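Local structure of exotoxin type A precursor (allele 1) (Streptococcus pyogenes phage T12, 1FNU) at residues A[19-22]-A[23-27]. The protein is a scarlet fever toxin of the staphylococcal/streptococcal family, a superantigen that probably acts by linking MHC class II molecules to T-cell receptors. Sequence-based numbering, arbitrary orientation.
Sequences QNIY and FLYEG
The rings of Tyr-22 and Phe-23 meet edge to face, with centroids 5.0 Å apart and planes at 68°. Tyr-22 brings its CD2-CE2 edge over one face of Phe-23, and CE2 lies 3.9 Å from Phe-23 CE1. One face of Tyr-22 carries Glu-26, whose CB is 3.9 Å from the ring centroid in a CH-pi contact. Gln-19 O lies at the Tyr-22 ring edge, in plane. All of this happens on the short helix 19-26, in a chain that pairs an OB-fold domain with a beta-grasp domain.

Tyr-22 and Glu-26 are one turn apart and run alongside each other. Both have CG anti to the backbone N (chi1 168° and 170°), which sends the two chains the same way. The carboxylate is nearly parallel to the phenol ring. Ile-154 of helix 142-157 touches both side chains. Phe-23 turns to another partner, Arg-95 of the second subunit, in a cation-pi contact.

The buried side of the helix carries Ile-21, Leu-24 and Tyr-25. Ile-21 CG2 packs 3.9 Å from Tyr-25 CD2. Tyr-197 of helix 194-197 touches both residues, and Tyr-25 OH is hydrogen-bonded to Tyr-201 OH.

Backbone bonds join the turns. Phe-23 N donates to Gln-19 O at 2.8 Å, whereas Tyr-25 N reaches Ile-21 O only weakly. Gly-27 is the first residue to leave the helix, and its O accepts from Tyr-147 OH. Just before it, Glu-26 N donates to Tyr-22 O at 2.9 Å.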
# COMPACT_ATOMS: atom_id res chain seq x y z
N GLN A 19 -20.51 -5.85 7.23
CA GLN A 19 -19.95 -7.14 7.50
C GLN A 19 -18.49 -7.01 8.06
O GLN A 19 -18.07 -7.88 8.82
CB GLN A 19 -19.95 -8.04 6.23
CG GLN A 19 -18.89 -7.58 5.20
CD GLN A 19 -19.50 -6.66 4.17
OE1 GLN A 19 -20.61 -6.14 4.37
NE2 GLN A 19 -18.79 -6.45 3.06
N ASN A 20 -17.76 -5.95 7.66
CA ASN A 20 -16.36 -5.72 8.11
C ASN A 20 -16.26 -5.36 9.61
O ASN A 20 -15.18 -5.49 10.16
CB ASN A 20 -15.63 -4.66 7.22
CG ASN A 20 -15.43 -5.18 5.78
OD1 ASN A 20 -15.45 -6.37 5.57
ND2 ASN A 20 -15.26 -4.29 4.82
N ILE A 21 -17.37 -4.93 10.24
CA ILE A 21 -17.40 -4.73 11.71
C ILE A 21 -17.74 -6.15 12.23
O ILE A 21 -17.12 -6.65 13.16
CB ILE A 21 -18.49 -3.74 12.12
CG1 ILE A 21 -18.20 -2.37 11.52
CG2 ILE A 21 -18.61 -3.64 13.69
CD1 ILE A 21 -16.87 -1.71 12.00
N TYR A 22 -18.70 -6.82 11.60
CA TYR A 22 -19.07 -8.20 11.96
C TYR A 22 -17.83 -9.16 12.09
O TYR A 22 -17.72 -9.93 13.05
CB TYR A 22 -20.05 -8.84 10.92
CG TYR A 22 -20.24 -10.38 11.07
CD1 TYR A 22 -20.98 -10.95 12.15
CD2 TYR A 22 -19.62 -11.27 10.18
CE1 TYR A 22 -21.09 -12.30 12.32
CE2 TYR A 22 -19.72 -12.69 10.36
CZ TYR A 22 -20.46 -13.19 11.43
OH TYR A 22 -20.61 -14.58 11.61
N PHE A 23 -16.94 -9.18 11.09
CA PHE A 23 -15.83 -10.14 11.19
C PHE A 23 -14.81 -9.80 12.31
O PHE A 23 -14.13 -10.71 12.78
CB PHE A 23 -15.14 -10.29 9.80
CG PHE A 23 -15.96 -11.05 8.79
CD1 PHE A 23 -16.04 -12.45 8.88
CD2 PHE A 23 -16.61 -10.38 7.71
CE1 PHE A 23 -16.74 -13.21 7.91
CE2 PHE A 23 -17.31 -11.07 6.74
CZ PHE A 23 -17.39 -12.52 6.82
N LEU A 24 -14.75 -8.55 12.74
CA LEU A 24 -13.85 -8.09 13.80
C LEU A 24 -14.34 -8.65 15.17
O LEU A 24 -13.57 -9.11 15.99
CB LEU A 24 -13.85 -6.56 13.91
CG LEU A 24 -13.33 -5.62 12.79
CD1 LEU A 24 -13.55 -4.13 13.16
CD2 LEU A 24 -11.84 -6.00 12.46
N TYR A 25 -15.65 -8.66 15.37
CA TYR A 25 -16.20 -9.10 16.64
C TYR A 25 -16.72 -10.54 16.75
O TYR A 25 -16.91 -11.09 17.88
CB TYR A 25 -17.24 -8.10 17.10
CG TYR A 25 -16.62 -6.72 17.37
CD1 TYR A 25 -15.87 -6.48 18.53
CD2 TYR A 25 -16.79 -5.67 16.48
CE1 TYR A 25 -15.31 -5.21 18.83
CE2 TYR A 25 -16.26 -4.40 16.73
CZ TYR A 25 -15.52 -4.17 17.91
OH TYR A 25 -15.00 -2.93 18.13
N GLU A 26 -16.95 -11.13 15.59
CA GLU A 26 -17.35 -12.53 15.54
C GLU A 26 -16.03 -13.34 15.62
O GLU A 26 -16.02 -14.41 16.20
CB GLU A 26 -18.02 -12.84 14.24
CG GLU A 26 -18.26 -14.35 13.98
CD GLU A 26 -19.18 -14.98 15.00
OE1 GLU A 26 -20.00 -14.24 15.58
OE2 GLU A 26 -19.08 -16.22 15.23
N GLY A 27 -14.94 -12.83 15.05
CA GLY A 27 -13.65 -13.56 15.08
C GLY A 27 -13.03 -13.56 16.48
O GLY A 27 -13.58 -12.91 17.38